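Local coordinates for insecticidal crystal protein Cry35Ab1 (PDB 4JP0) that serves as one component of a binary insecticidal toxin, together with Cry34Ab1, that is active on western corn rootworm, with the larval midgut epithelium as its probable target, at residues L2-V7 with L49-D54; A19-S24 with D42-W47; K108-G113 with I121-E126; Y203-Y208 with L318-Y323; G216-L221 with N308-L313. All blocks are in the same frame, centred on the assembly; numbering follows the deposited sequence.

Interaction 1: L2-V7 with L49-D54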
# COMPACT_ATOMS: atom_id res chain seq x y z
N LEU A 2 16.96 12.37 4.95
CA LEU A 2 17.96 12.15 3.86
C LEU A 2 17.27 11.76 2.55
O LEU A 2 16.14 11.28 2.58
CB LEU A 2 18.84 10.97 4.27
CG LEU A 2 19.90 11.20 5.32
CD1 LEU A 2 20.04 9.91 6.03
CD2 LEU A 2 21.19 11.61 4.67
N ASP A 3 17.93 11.94 1.42
CA ASP A 3 17.39 11.41 0.17
C ASP A 3 17.41 9.90 0.23
O ASP A 3 18.41 9.30 0.66
CB ASP A 3 18.22 11.83 -1.05
CG ASP A 3 18.23 13.33 -1.27
OD1 ASP A 3 17.21 13.99 -1.02
OD2 ASP A 3 19.25 13.92 -1.69
N THR A 4 16.34 9.25 -0.24
CA THR A 4 16.30 7.81 -0.23
C THR A 4 16.24 7.20 -1.64
O THR A 4 15.72 6.08 -1.82
CB THR A 4 15.14 7.30 0.65
OG1 THR A 4 13.93 7.99 0.30
CG2 THR A 4 15.41 7.68 2.13
N ASN A 5 16.74 7.92 -2.63
CA ASN A 5 16.86 7.36 -3.96
C ASN A 5 18.32 7.33 -4.37
O ASN A 5 18.67 7.49 -5.52
CB ASN A 5 16.04 8.17 -4.97
CG ASN A 5 16.54 9.59 -5.12
OD1 ASN A 5 17.11 10.18 -4.19
ND2 ASN A 5 16.33 10.15 -6.30
N LYS A 6 19.18 7.10 -3.39
CA LYS A 6 20.62 7.06 -3.64
C LYS A 6 21.29 5.81 -3.13
O LYS A 6 20.84 5.18 -2.15
CB LYS A 6 21.28 8.26 -2.94
CG LYS A 6 20.97 9.58 -3.63
CD LYS A 6 21.56 10.77 -2.84
CE LYS A 6 21.48 12.04 -3.67
NZ LYS A 6 21.56 13.22 -2.79
N VAL A 7 22.42 5.49 -3.75
CA VAL A 7 23.29 4.44 -3.25
C VAL A 7 24.38 5.20 -2.47
O VAL A 7 25.02 6.11 -3.01
CB VAL A 7 23.96 3.64 -4.42
CG1 VAL A 7 24.90 2.59 -3.87
CG2 VAL A 7 22.87 2.99 -5.31
N LEU A 49 19.23 3.32 1.33
CA LEU A 49 18.36 3.65 2.44
C LEU A 49 16.92 3.62 1.99
O LEU A 49 16.59 4.22 0.98
CB LEU A 49 18.64 5.07 2.93
CG LEU A 49 20.03 5.38 3.44
CD1 LEU A 49 20.02 6.80 4.03
CD2 LEU A 49 20.43 4.35 4.48
N PHE A 50 16.07 2.88 2.70
CA PHE A 50 14.61 2.98 2.45
C PHE A 50 13.94 3.63 3.66
O PHE A 50 14.27 3.31 4.81
CB PHE A 50 14.01 1.61 2.23
CG PHE A 50 14.39 0.99 0.89
CD1 PHE A 50 15.22 -0.10 0.83
CD2 PHE A 50 13.90 1.51 -0.29
CE1 PHE A 50 15.52 -0.70 -0.38
CE2 PHE A 50 14.23 0.93 -1.51
CZ PHE A 50 15.03 -0.19 -1.55
N PRO A 51 13.00 4.54 3.42
CA PRO A 51 12.33 5.22 4.52
C PRO A 51 11.14 4.39 5.01
O PRO A 51 10.46 3.74 4.20
CB PRO A 51 11.85 6.52 3.86
CG PRO A 51 11.47 6.07 2.42
CD PRO A 51 12.47 4.94 2.10
N ILE A 52 10.91 4.42 6.32
CA ILE A 52 9.75 3.79 6.93
C ILE A 52 9.08 4.78 7.86
O ILE A 52 9.51 5.95 7.98
CB ILE A 52 10.14 2.48 7.65
CG1 ILE A 52 11.20 2.72 8.74
CG2 ILE A 52 10.63 1.43 6.63
CD1 ILE A 52 11.48 1.44 9.59
N ASP A 53 8.01 4.36 8.50
CA ASP A 53 7.27 5.28 9.32
C ASP A 53 8.12 5.88 10.46
O ASP A 53 9.14 5.34 10.87
CB ASP A 53 6.02 4.61 9.94
CG ASP A 53 4.94 4.25 8.91
OD1 ASP A 53 4.91 4.79 7.77
OD2 ASP A 53 4.05 3.39 9.20
N ASP A 54 7.68 7.04 10.94
CA ASP A 54 8.28 7.70 12.10
C ASP A 54 9.76 8.07 11.94
O ASP A 54 10.57 7.88 12.86
CB ASP A 54 8.01 6.87 13.38
CG ASP A 54 6.52 6.56 13.59
OD1 ASP A 54 5.70 7.49 13.61
OD2 ASP A 54 6.07 5.39 13.76
O HOH W 1 18.74 5.56 -0.59

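Interaction 2: A19-S24 with D42-W47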
# COMPACT_ATOMS: atom_id res chain seq x y z
N ALA A 19 32.03 1.15 5.92
CA ALA A 19 31.22 0.02 6.33
C ALA A 19 31.14 -0.94 5.14
O ALA A 19 30.88 -0.50 3.99
CB ALA A 19 29.82 0.50 6.74
N ALA A 20 31.30 -2.23 5.40
CA ALA A 20 31.43 -3.21 4.30
C ALA A 20 30.92 -4.60 4.67
O ALA A 20 30.99 -4.99 5.82
CB ALA A 20 32.91 -3.33 3.94
N THR A 21 30.42 -5.35 3.69
CA THR A 21 30.14 -6.77 3.91
C THR A 21 30.97 -7.57 2.92
O THR A 21 31.37 -7.02 1.87
CB THR A 21 28.67 -7.13 3.66
OG1 THR A 21 28.22 -6.50 2.47
CG2 THR A 21 27.77 -6.60 4.71
N TYR A 22 31.18 -8.86 3.20
CA TYR A 22 31.91 -9.74 2.28
C TYR A 22 30.91 -10.09 1.18
O TYR A 22 29.78 -10.44 1.50
CB TYR A 22 32.34 -11.05 2.97
CG TYR A 22 33.53 -11.01 3.91
CD1 TYR A 22 34.39 -12.12 4.05
CD2 TYR A 22 33.79 -9.90 4.69
CE1 TYR A 22 35.47 -12.09 4.92
CE2 TYR A 22 34.89 -9.87 5.56
CZ TYR A 22 35.71 -10.97 5.66
OH TYR A 22 36.78 -10.93 6.52
N LEU A 23 31.28 -10.00 -0.08
CA LEU A 23 30.32 -10.25 -1.16
C LEU A 23 29.86 -11.68 -1.29
O LEU A 23 28.75 -11.94 -1.77
CB LEU A 23 30.95 -9.89 -2.52
CG LEU A 23 31.02 -8.45 -2.94
CD1 LEU A 23 31.76 -8.34 -4.25
CD2 LEU A 23 29.60 -7.83 -3.05
N SER A 24 30.72 -12.60 -0.91
CA SER A 24 30.48 -14.00 -1.17
C SER A 24 29.87 -14.75 0.01
O SER A 24 29.68 -15.98 -0.08
CB SER A 24 31.76 -14.65 -1.67
OG SER A 24 31.98 -14.23 -3.01
N ASP A 42 36.46 -7.73 -2.98
CA ASP A 42 35.68 -8.85 -2.43
C ASP A 42 34.63 -8.39 -1.42
O ASP A 42 33.94 -9.21 -0.77
CB ASP A 42 36.60 -9.85 -1.75
CG ASP A 42 37.60 -10.48 -2.71
OD1 ASP A 42 37.23 -10.83 -3.84
OD2 ASP A 42 38.77 -10.70 -2.39
N TYR A 43 34.50 -7.09 -1.26
CA TYR A 43 33.51 -6.56 -0.32
C TYR A 43 32.51 -5.67 -1.03
O TYR A 43 32.80 -5.11 -2.09
CB TYR A 43 34.18 -5.69 0.72
CG TYR A 43 35.07 -6.46 1.66
CD1 TYR A 43 36.33 -6.88 1.26
CD2 TYR A 43 34.61 -6.83 2.93
CE1 TYR A 43 37.16 -7.61 2.12
CE2 TYR A 43 35.45 -7.58 3.81
CZ TYR A 43 36.72 -7.94 3.39
OH TYR A 43 37.55 -8.67 4.22
N ASN A 44 31.35 -5.49 -0.40
CA ASN A 44 30.39 -4.50 -0.83
C ASN A 44 30.45 -3.29 0.09
O ASN A 44 30.38 -3.47 1.31
CB ASN A 44 28.96 -5.04 -0.74
CG ASN A 44 27.94 -3.96 -0.99
OD1 ASN A 44 28.01 -3.29 -2.00
ND2 ASN A 44 27.03 -3.71 -0.01
N LEU A 45 30.57 -2.09 -0.46
CA LEU A 45 30.51 -0.85 0.33
C LEU A 45 29.27 -0.02 0.04
O LEU A 45 29.17 1.12 0.52
CB LEU A 45 31.72 0.05 0.02
CG LEU A 45 33.12 -0.58 0.01
CD1 LEU A 45 34.22 0.46 -0.22
CD2 LEU A 45 33.33 -1.29 1.30
N LYS A 46 28.31 -0.57 -0.72
CA LYS A 46 27.19 0.22 -1.24
C LYS A 46 25.94 -0.09 -0.47
O LYS A 46 25.57 -1.25 -0.37
CB LYS A 46 26.94 -0.08 -2.72
CG LYS A 46 28.05 0.45 -3.64
CD LYS A 46 27.74 0.18 -5.11
CE LYS A 46 28.92 0.55 -6.00
NZ LYS A 46 28.56 0.51 -7.46
N TRP A 47 25.28 0.97 0.01
CA TRP A 47 24.11 0.84 0.87
C TRP A 47 22.95 1.67 0.31
O TRP A 47 23.17 2.77 -0.23
CB TRP A 47 24.45 1.28 2.31
CG TRP A 47 25.62 0.58 2.79
CD1 TRP A 47 26.88 1.10 2.98
CD2 TRP A 47 25.70 -0.80 3.10
NE1 TRP A 47 27.73 0.10 3.39
CE2 TRP A 47 27.04 -1.08 3.45
CE3 TRP A 47 24.77 -1.87 3.08
CZ2 TRP A 47 27.48 -2.38 3.79
CZ3 TRP A 47 25.21 -3.16 3.44
CH2 TRP A 47 26.55 -3.39 3.80
O HOH W 2 30.34 1.95 2.79
O HOH W 3 33.67 -11.97 -0.87

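Interaction 3: K108-G113 with I121-E126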
# COMPACT_ATOMS: atom_id res chain seq x y z
N LYS A 108 21.08 2.36 21.03
CA LYS A 108 22.55 2.44 20.94
C LYS A 108 22.95 3.00 19.58
O LYS A 108 22.13 3.04 18.67
CB LYS A 108 23.18 1.06 21.15
CG LYS A 108 22.80 0.49 22.53
CD LYS A 108 23.55 -0.79 22.90
CE LYS A 108 22.74 -1.66 23.86
NZ LYS A 108 23.52 -2.83 24.37
N VAL A 109 24.22 3.40 19.44
CA VAL A 109 24.64 4.05 18.22
C VAL A 109 25.84 3.35 17.63
O VAL A 109 26.64 2.74 18.35
CB VAL A 109 24.93 5.58 18.44
CG1 VAL A 109 23.70 6.35 19.01
CG2 VAL A 109 26.18 5.79 19.38
N LEU A 110 25.97 3.46 16.31
CA LEU A 110 27.07 2.84 15.57
C LEU A 110 28.40 3.44 16.04
O LEU A 110 28.57 4.68 16.02
CB LEU A 110 26.90 3.17 14.09
CG LEU A 110 27.43 2.20 13.08
CD1 LEU A 110 26.62 0.88 13.26
CD2 LEU A 110 27.32 2.77 11.62
N THR A 111 29.33 2.58 16.42
CA THR A 111 30.62 2.99 16.97
C THR A 111 31.80 2.20 16.39
O THR A 111 31.81 0.96 16.41
CB THR A 111 30.55 2.75 18.46
OG1 THR A 111 29.41 3.46 19.00
CG2 THR A 111 31.72 3.34 19.17
N ALA A 112 32.81 2.88 15.87
CA ALA A 112 34.01 2.20 15.38
C ALA A 112 34.91 1.84 16.54
O ALA A 112 35.18 2.67 17.41
CB ALA A 112 34.78 3.09 14.38
N GLY A 113 35.38 0.60 16.53
CA GLY A 113 36.38 0.13 17.51
C GLY A 113 37.70 0.82 17.25
O GLY A 113 37.94 1.29 16.14
N ILE A 121 33.02 -2.76 13.96
CA ILE A 121 31.95 -1.78 14.19
C ILE A 121 30.93 -2.45 15.13
O ILE A 121 30.62 -3.62 15.00
CB ILE A 121 31.35 -1.27 12.86
CG1 ILE A 121 30.24 -0.21 13.07
CG2 ILE A 121 30.73 -2.39 12.06
CD1 ILE A 121 29.82 0.38 11.68
N ARG A 122 30.49 -1.70 16.13
CA ARG A 122 29.59 -2.22 17.16
C ARG A 122 28.55 -1.17 17.52
O ARG A 122 28.68 -0.03 17.12
CB ARG A 122 30.43 -2.47 18.42
CG ARG A 122 31.47 -3.63 18.32
CD ARG A 122 30.79 -5.00 18.14
NE ARG A 122 31.70 -6.16 18.11
CZ ARG A 122 32.21 -6.70 17.02
NH1 ARG A 122 31.92 -6.19 15.83
NH2 ARG A 122 32.97 -7.79 17.12
N LEU A 123 27.51 -1.55 18.26
CA LEU A 123 26.56 -0.60 18.77
C LEU A 123 26.97 -0.41 20.21
O LEU A 123 27.27 -1.40 20.91
CB LEU A 123 25.14 -1.17 18.76
CG LEU A 123 24.53 -1.24 17.35
CD1 LEU A 123 23.19 -1.89 17.50
CD2 LEU A 123 24.34 0.18 16.84
N THR A 124 27.03 0.85 20.65
CA THR A 124 27.20 1.11 22.07
C THR A 124 26.52 2.41 22.48
O THR A 124 25.90 3.09 21.66
CB THR A 124 28.65 1.04 22.51
OG1 THR A 124 28.69 0.97 23.94
CG2 THR A 124 29.35 2.34 22.15
N ASP A 125 26.57 2.73 23.76
CA ASP A 125 25.85 3.90 24.23
C ASP A 125 26.46 5.19 23.70
O ASP A 125 27.68 5.30 23.60
CB ASP A 125 25.85 3.87 25.74
CG ASP A 125 25.56 2.49 26.25
OD1 ASP A 125 24.38 2.07 26.21
OD2 ASP A 125 26.46 1.72 26.67
N GLU A 126 25.61 6.15 23.35
CA GLU A 126 26.11 7.40 22.80
C GLU A 126 26.86 8.22 23.86
O GLU A 126 26.40 8.36 25.03
CB GLU A 126 24.97 8.22 22.20
CG GLU A 126 25.52 9.45 21.48
CD GLU A 126 24.50 10.23 20.68
OE1 GLU A 126 23.32 9.83 20.60
OE2 GLU A 126 24.89 11.28 20.13

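Interaction 4: Y203-Y208 with L318-Y323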
# COMPACT_ATOMS: atom_id res chain seq x y z
N TYR A 203 8.62 0.13 -5.96
CA TYR A 203 7.45 -0.32 -6.75
C TYR A 203 6.35 0.71 -6.61
O TYR A 203 6.32 1.45 -5.61
CB TYR A 203 6.92 -1.66 -6.20
CG TYR A 203 7.73 -2.87 -6.66
CD1 TYR A 203 9.08 -2.99 -6.36
CD2 TYR A 203 7.11 -3.92 -7.39
CE1 TYR A 203 9.84 -4.08 -6.82
CE2 TYR A 203 7.81 -4.99 -7.81
CZ TYR A 203 9.19 -5.09 -7.52
OH TYR A 203 9.88 -6.18 -7.95
N ILE A 204 5.42 0.75 -7.56
CA ILE A 204 4.28 1.64 -7.50
C ILE A 204 3.04 0.86 -7.07
O ILE A 204 2.67 -0.16 -7.68
CB ILE A 204 4.02 2.26 -8.89
CG1 ILE A 204 5.22 3.10 -9.30
CG2 ILE A 204 2.78 3.20 -8.88
CD1 ILE A 204 5.19 3.47 -10.82
N LEU A 205 2.43 1.30 -6.00
CA LEU A 205 1.18 0.69 -5.50
C LEU A 205 0.05 1.74 -5.72
O LEU A 205 0.09 2.88 -5.21
CB LEU A 205 1.36 0.28 -4.03
CG LEU A 205 0.15 -0.28 -3.29
CD1 LEU A 205 -0.50 -1.45 -4.04
CD2 LEU A 205 0.54 -0.69 -1.84
N LYS A 206 -0.95 1.35 -6.50
CA LYS A 206 -2.04 2.23 -6.87
C LYS A 206 -3.31 1.71 -6.26
O LYS A 206 -3.47 0.49 -6.08
CB LYS A 206 -2.26 2.16 -8.37
CG LYS A 206 -1.05 2.44 -9.22
CD LYS A 206 -1.49 2.61 -10.67
CE LYS A 206 -0.31 2.69 -11.60
NZ LYS A 206 -0.70 2.97 -12.99
N LYS A 207 -4.20 2.65 -5.97
CA LYS A 207 -5.57 2.33 -5.54
C LYS A 207 -6.58 3.01 -6.45
O LYS A 207 -6.66 4.24 -6.48
CB LYS A 207 -5.86 2.75 -4.09
CG LYS A 207 -7.14 2.08 -3.58
CD LYS A 207 -7.63 2.57 -2.19
CE LYS A 207 -8.35 3.93 -2.28
NZ LYS A 207 -8.87 4.39 -0.94
N TYR A 208 -7.34 2.21 -7.21
CA TYR A 208 -8.40 2.71 -8.06
C TYR A 208 -9.73 2.39 -7.43
O TYR A 208 -9.87 1.36 -6.74
CB TYR A 208 -8.39 2.00 -9.41
CG TYR A 208 -7.20 2.32 -10.29
CD1 TYR A 208 -6.11 1.45 -10.39
CD2 TYR A 208 -7.16 3.49 -11.04
CE1 TYR A 208 -5.00 1.77 -11.21
CE2 TYR A 208 -6.07 3.78 -11.86
CZ TYR A 208 -5.00 2.92 -11.94
OH TYR A 208 -3.92 3.23 -12.77
N LEU A 318 -6.52 -2.63 -5.79
CA LEU A 318 -5.15 -2.37 -5.34
C LEU A 318 -4.25 -3.06 -6.36
O LEU A 318 -4.42 -4.25 -6.62
CB LEU A 318 -4.99 -2.96 -3.96
CG LEU A 318 -5.51 -2.01 -2.88
CD1 LEU A 318 -5.39 -2.59 -1.46
CD2 LEU A 318 -4.75 -0.73 -2.97
N GLU A 319 -3.31 -2.34 -6.96
CA GLU A 319 -2.50 -2.92 -8.03
C GLU A 319 -1.05 -2.50 -7.83
O GLU A 319 -0.76 -1.34 -7.63
CB GLU A 319 -3.00 -2.43 -9.40
CG GLU A 319 -4.48 -2.78 -9.68
CD GLU A 319 -5.06 -2.08 -10.92
OE1 GLU A 319 -4.32 -1.56 -11.76
OE2 GLU A 319 -6.30 -2.03 -11.07
N LEU A 320 -0.15 -3.45 -7.93
CA LEU A 320 1.26 -3.23 -7.66
C LEU A 320 2.08 -3.46 -8.91
O LEU A 320 1.91 -4.49 -9.59
CB LEU A 320 1.71 -4.21 -6.58
CG LEU A 320 3.17 -4.11 -6.15
CD1 LEU A 320 3.39 -2.83 -5.39
CD2 LEU A 320 3.56 -5.31 -5.26
N TYR A 321 3.00 -2.53 -9.17
CA TYR A 321 3.81 -2.52 -10.39
C TYR A 321 5.30 -2.36 -10.15
O TYR A 321 5.72 -1.54 -9.30
CB TYR A 321 3.40 -1.32 -11.26
CG TYR A 321 1.92 -1.30 -11.64
CD1 TYR A 321 0.96 -0.85 -10.74
CD2 TYR A 321 1.49 -1.76 -12.88
CE1 TYR A 321 -0.36 -0.84 -11.06
CE2 TYR A 321 0.13 -1.72 -13.23
CZ TYR A 321 -0.78 -1.28 -12.30
OH TYR A 321 -2.13 -1.26 -12.61
N ARG A 322 6.10 -3.15 -10.88
CA ARG A 322 7.53 -2.93 -10.96
C ARG A 322 7.66 -1.67 -11.80
O ARG A 322 6.79 -1.39 -12.63
CB ARG A 322 8.21 -3.97 -11.80
CG ARG A 322 8.42 -5.29 -11.22
CD ARG A 322 9.43 -6.12 -12.03
NE ARG A 322 9.18 -7.52 -11.73
CZ ARG A 322 9.29 -8.50 -12.59
NH1 ARG A 322 9.67 -8.27 -13.85
NH2 ARG A 322 9.01 -9.74 -12.17
N TYR A 323 8.73 -0.91 -11.62
CA TYR A 323 8.90 0.25 -12.50
C TYR A 323 10.27 0.33 -13.02
O TYR A 323 11.18 0.75 -12.23
CB TYR A 323 8.60 1.59 -11.85
CG TYR A 323 8.59 2.67 -12.92
CD1 TYR A 323 7.44 2.91 -13.66
CD2 TYR A 323 9.74 3.37 -13.28
CE1 TYR A 323 7.39 3.85 -14.64
CE2 TYR A 323 9.70 4.35 -14.30
CZ TYR A 323 8.52 4.57 -14.97
OH TYR A 323 8.40 5.51 -15.98

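Interaction 5: G216-L221 with N308-L313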
# COMPACT_ATOMS: atom_id res chain seq x y z
N GLY A 216 -26.54 -10.22 -9.11
CA GLY A 216 -27.78 -10.68 -8.49
C GLY A 216 -28.78 -9.56 -8.22
O GLY A 216 -29.96 -9.81 -7.90
N SER A 217 -28.34 -8.31 -8.38
CA SER A 217 -29.16 -7.16 -8.01
C SER A 217 -30.18 -6.67 -9.05
O SER A 217 -30.96 -5.77 -8.76
CB SER A 217 -28.25 -5.98 -7.60
OG SER A 217 -27.69 -5.36 -8.74
N ASN A 218 -30.15 -7.20 -10.27
CA ASN A 218 -31.12 -6.73 -11.26
C ASN A 218 -32.42 -7.46 -10.98
O ASN A 218 -32.52 -8.69 -11.06
CB ASN A 218 -30.60 -6.90 -12.71
CG ASN A 218 -31.49 -6.19 -13.77
OD1 ASN A 218 -32.15 -5.16 -13.51
ND2 ASN A 218 -31.50 -6.76 -14.98
N VAL A 219 -33.43 -6.69 -10.61
CA VAL A 219 -34.69 -7.26 -10.18
C VAL A 219 -35.83 -6.62 -10.93
O VAL A 219 -35.82 -5.42 -11.17
CB VAL A 219 -34.91 -6.98 -8.71
CG1 VAL A 219 -36.23 -7.58 -8.25
CG2 VAL A 219 -33.75 -7.55 -7.88
N ALA A 220 -36.80 -7.44 -11.35
CA ALA A 220 -38.00 -6.96 -12.03
C ALA A 220 -39.18 -7.11 -11.09
O ALA A 220 -39.41 -8.21 -10.57
CB ALA A 220 -38.25 -7.75 -13.29
N LEU A 221 -39.92 -6.03 -10.88
CA LEU A 221 -41.08 -6.06 -10.01
C LEU A 221 -42.38 -5.75 -10.72
O LEU A 221 -42.45 -4.83 -11.54
CB LEU A 221 -40.93 -5.08 -8.84
CG LEU A 221 -39.81 -5.42 -7.85
CD1 LEU A 221 -38.53 -4.78 -8.28
CD2 LEU A 221 -40.19 -5.00 -6.46
N ASN A 308 -38.19 -1.75 -12.49
CA ASN A 308 -36.94 -2.49 -12.57
C ASN A 308 -35.95 -1.83 -11.61
O ASN A 308 -35.96 -0.61 -11.45
CB ASN A 308 -36.39 -2.50 -14.01
CG ASN A 308 -37.45 -3.00 -15.05
OD1 ASN A 308 -37.64 -2.39 -16.12
ND2 ASN A 308 -38.13 -4.10 -14.74
N SER A 309 -35.08 -2.63 -10.99
CA SER A 309 -34.09 -2.09 -10.06
C SER A 309 -32.76 -2.76 -10.33
O SER A 309 -32.72 -3.87 -10.87
CB SER A 309 -34.51 -2.39 -8.62
OG SER A 309 -33.62 -1.83 -7.67
N ILE A 310 -31.69 -2.07 -9.99
CA ILE A 310 -30.37 -2.65 -10.07
C ILE A 310 -29.55 -1.96 -9.01
O ILE A 310 -29.82 -0.81 -8.65
CB ILE A 310 -29.76 -2.47 -11.47
CG1 ILE A 310 -28.47 -3.31 -11.60
CG2 ILE A 310 -29.48 -1.02 -11.73
CD1 ILE A 310 -27.98 -3.52 -13.02
N GLY A 311 -28.51 -2.63 -8.53
CA GLY A 311 -27.66 -2.05 -7.52
C GLY A 311 -26.21 -1.95 -7.93
O GLY A 311 -25.74 -2.70 -8.80
N PHE A 312 -25.52 -0.98 -7.34
CA PHE A 312 -24.09 -0.82 -7.58
C PHE A 312 -23.29 -0.84 -6.29
O PHE A 312 -23.80 -0.48 -5.23
CB PHE A 312 -23.83 0.49 -8.30
CG PHE A 312 -24.44 0.54 -9.67
CD1 PHE A 312 -25.70 1.07 -9.88
CD2 PHE A 312 -23.74 0.06 -10.76
CE1 PHE A 312 -26.27 1.11 -11.12
CE2 PHE A 312 -24.29 0.12 -12.02
CZ PHE A 312 -25.56 0.65 -12.20
N LEU A 313 -22.04 -1.26 -6.42
CA LEU A 313 -21.05 -1.28 -5.34
C LEU A 313 -19.83 -0.52 -5.79
O LEU A 313 -19.49 -0.51 -6.97
CB LEU A 313 -20.63 -2.72 -5.06
CG LEU A 313 -21.73 -3.57 -4.43
CD1 LEU A 313 -21.44 -5.03 -4.61
CD2 LEU A 313 -21.80 -3.18 -2.93
O HOH W 4 -31.86 -3.80 -7.00

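Interaction 1: L2-V7 with L49-D54
K6 and L49 are tied by one water that gives a proton to each carbonyl, lying 2.6 Å from K6 O and 3.0 Å from L49 O. No direct hydrogen bond joins the two segments; the water links them. Next to it, T4 rests its CB on the L49 carbonyl, with 3.4 Å from T4 CB to L49 O. Its hydroxyl is set between the backbone N and the carbonyl carbon (chi1 49°), which brings T4 OG1 to 3.8 Å from P51 CG at the proline ring. L2 and L49 meet through single methyls, L2 CD1 to L49 CD1 at 3.7 Å, and both side chains also rest on I93. Within 2-7, K6 NZ forms a salt bridge to D3 OD2 at 2.7 Å, using the lone pair directed away from the other carboxylate oxygen. T4 O accepts from Y202 OH. The contact brings the N-terminal arm onto strand 43-52 of the ricin-type beta-trefoil.

Interaction 2: A19-S24 with D42-W47
T21 and N44 form the hydrogen-bonded pair of a short antiparallel ladder in the beta-trefoil, with Y22 and Y43 as the non-hydrogen-bonded pair beside it. Among the backbone bonds, N44 N to T21 O is short at 2.7 Å, and L23 N gives a nearly straight bond to D42 O (176°). A20 CB is pressed to 3.4 Å from L45 CD2, tighter than usual, while the L23 side chain crosses that of N44 at about a right angle, L23 CD2 touching N44 CB. The Y22 and Y43 rings meet too closely in the model for their detail to be trusted. Within 42-47, N44 OD1 accepts from K46 N in an Asx turn, and N44 ND2 returns a bond to K46 O. T21 OG1 is paired with N65. W47 turns its indole edge to strand 18-22, T21 CG2 lying 3.6 Å from W47 CH2, and W47 NE1 donates to A19 O at 3.3 Å, the oxygen in the indole plane but the donor well above the carbonyl plane.

Interaction 3: K108-G113 with I121-E126
K108 and V109 open a beta hairpin of the trefoil against L123 and T124, and three of its residues, K108, V109 and L123, carry much of the buried surface. K108 lays its CB 3.4 Å from T124 O and 3.8 Å from L123 CB. The rest of the chain runs out extended, and NZ forms a salt bridge with D75. V109 is held by its backbone at both ends: its N gives a nearly straight bond to T124 O (2.8 Å), and its O receives T124 N. Its methyls close on E126, V109 CG2 at 3.8 Å from E126 CA, while E126 OE1 forms a salt bridge with K94. L123 CD2 touches the other strand's backbone, 3.6 Å from V109 C. On the same face, L110 CG is squeezed to 3.3 Å from I121 CD1, with W70 and L32 nearby. T124 N and T111 OG1 reach V109 O from opposite faces of the carbonyl plane, the hydroxyl at 2.9 Å. Because T111 spends its proton on V109 O, its oxygen is left to accept from Q133 NE2, and the two bonds together probably fix the rotation of the hydroxyl.

Interaction 4: Y203-Y208 with L318-Y323
K206 and Y321 meet across strands 202-221 and 307-323, the central pair of a four-stranded antiparallel sheet, the lysine chain crossing the tyrosine at about a right angle. K206 CE touches Y321 CE1 at 3.6 Å, and NZ hangs over the ring face in a cation-pi contact, 4.6 Å from the ring centroid and 23° off its normal. R322 CA lies over the face of the Y203 ring, and R322 CG comes to 3.5 Å from Y203 CE2. I204 puts CD1 3.7 Å from Y323 CD1. Backbone bonds, I204 with Y321 and K206 with E319, hold the register. On the face away from I204, K206, E319 and Y321, L205, L318 and L320 pack against helix 240-247. Further out, K206 NZ bonds to Y208 OH at 3.2 Å and forms a salt bridge with E327, while Y203 OH and R322 NE both reach D188 OD2. Y208 and E327 probably help hold K206 NZ over the ring, and the D188 carboxylate probably balances the positive charge of R322 while accepting from Y203 OH.

Interaction 5: G216-L221 with N308-L313
V219 and S309 pair in an antiparallel ladder at the far end of the long four-stranded sheet of the toxin_10 part, where strand 202-221 resumes after a break and lies against strand 307-323. An elongated antiparallel sheet of this kind is consistent with the aerolysin-like architecture of the family. The contact is mostly backbone: V219 N donates to S309 O and S309 N to V219 O, each at 2.9 Å. V219 and S309 point to one face, where V219 meets Y229 and S309 meets V343. A220 and N308 share the other, A220 CB lying 3.9 Å from N308 ND2. Just before the ladder, a water gives a proton to S217 O at 2.8 Å and lies 2.7 Å from S309 OG, bridging the two segments beside their direct bonds. The OG of S217 stands between the backbone N and the carbonyl carbon (chi1 76°), so that it faces strand 307-323 and comes within 3.6 Å of I310 CG1. The hydroxyl works both ways: it gives its proton to A214 O, three residues back, and accepts G311 N, with G311 N to S217 OG at 2.9 Å.

How the interactions relate
Interactions 1, 2 and 3 belong to the lectin-like trefoil, 4 and 5 to the sheet that follows. Interactions 1 and 2 use strand 43-52 and touch where V7 CG1 packs 3.5 Å from K46 CB; interaction 1 is a surface contact bridged by water, whereas interaction 2 is partly buried, with direct ladder bonds and a buried indole. Interaction 3, also partly buried, is a local hairpin with nearest atoms about 5 Å from interaction 2. Interactions 4 and 5 hold the same two strands, centres about 33 Å apart: the first, partly buried and nearer the middle of the chain, uses rings and charged side chains, while the second is a buried contact that leans on backbone, serine and water.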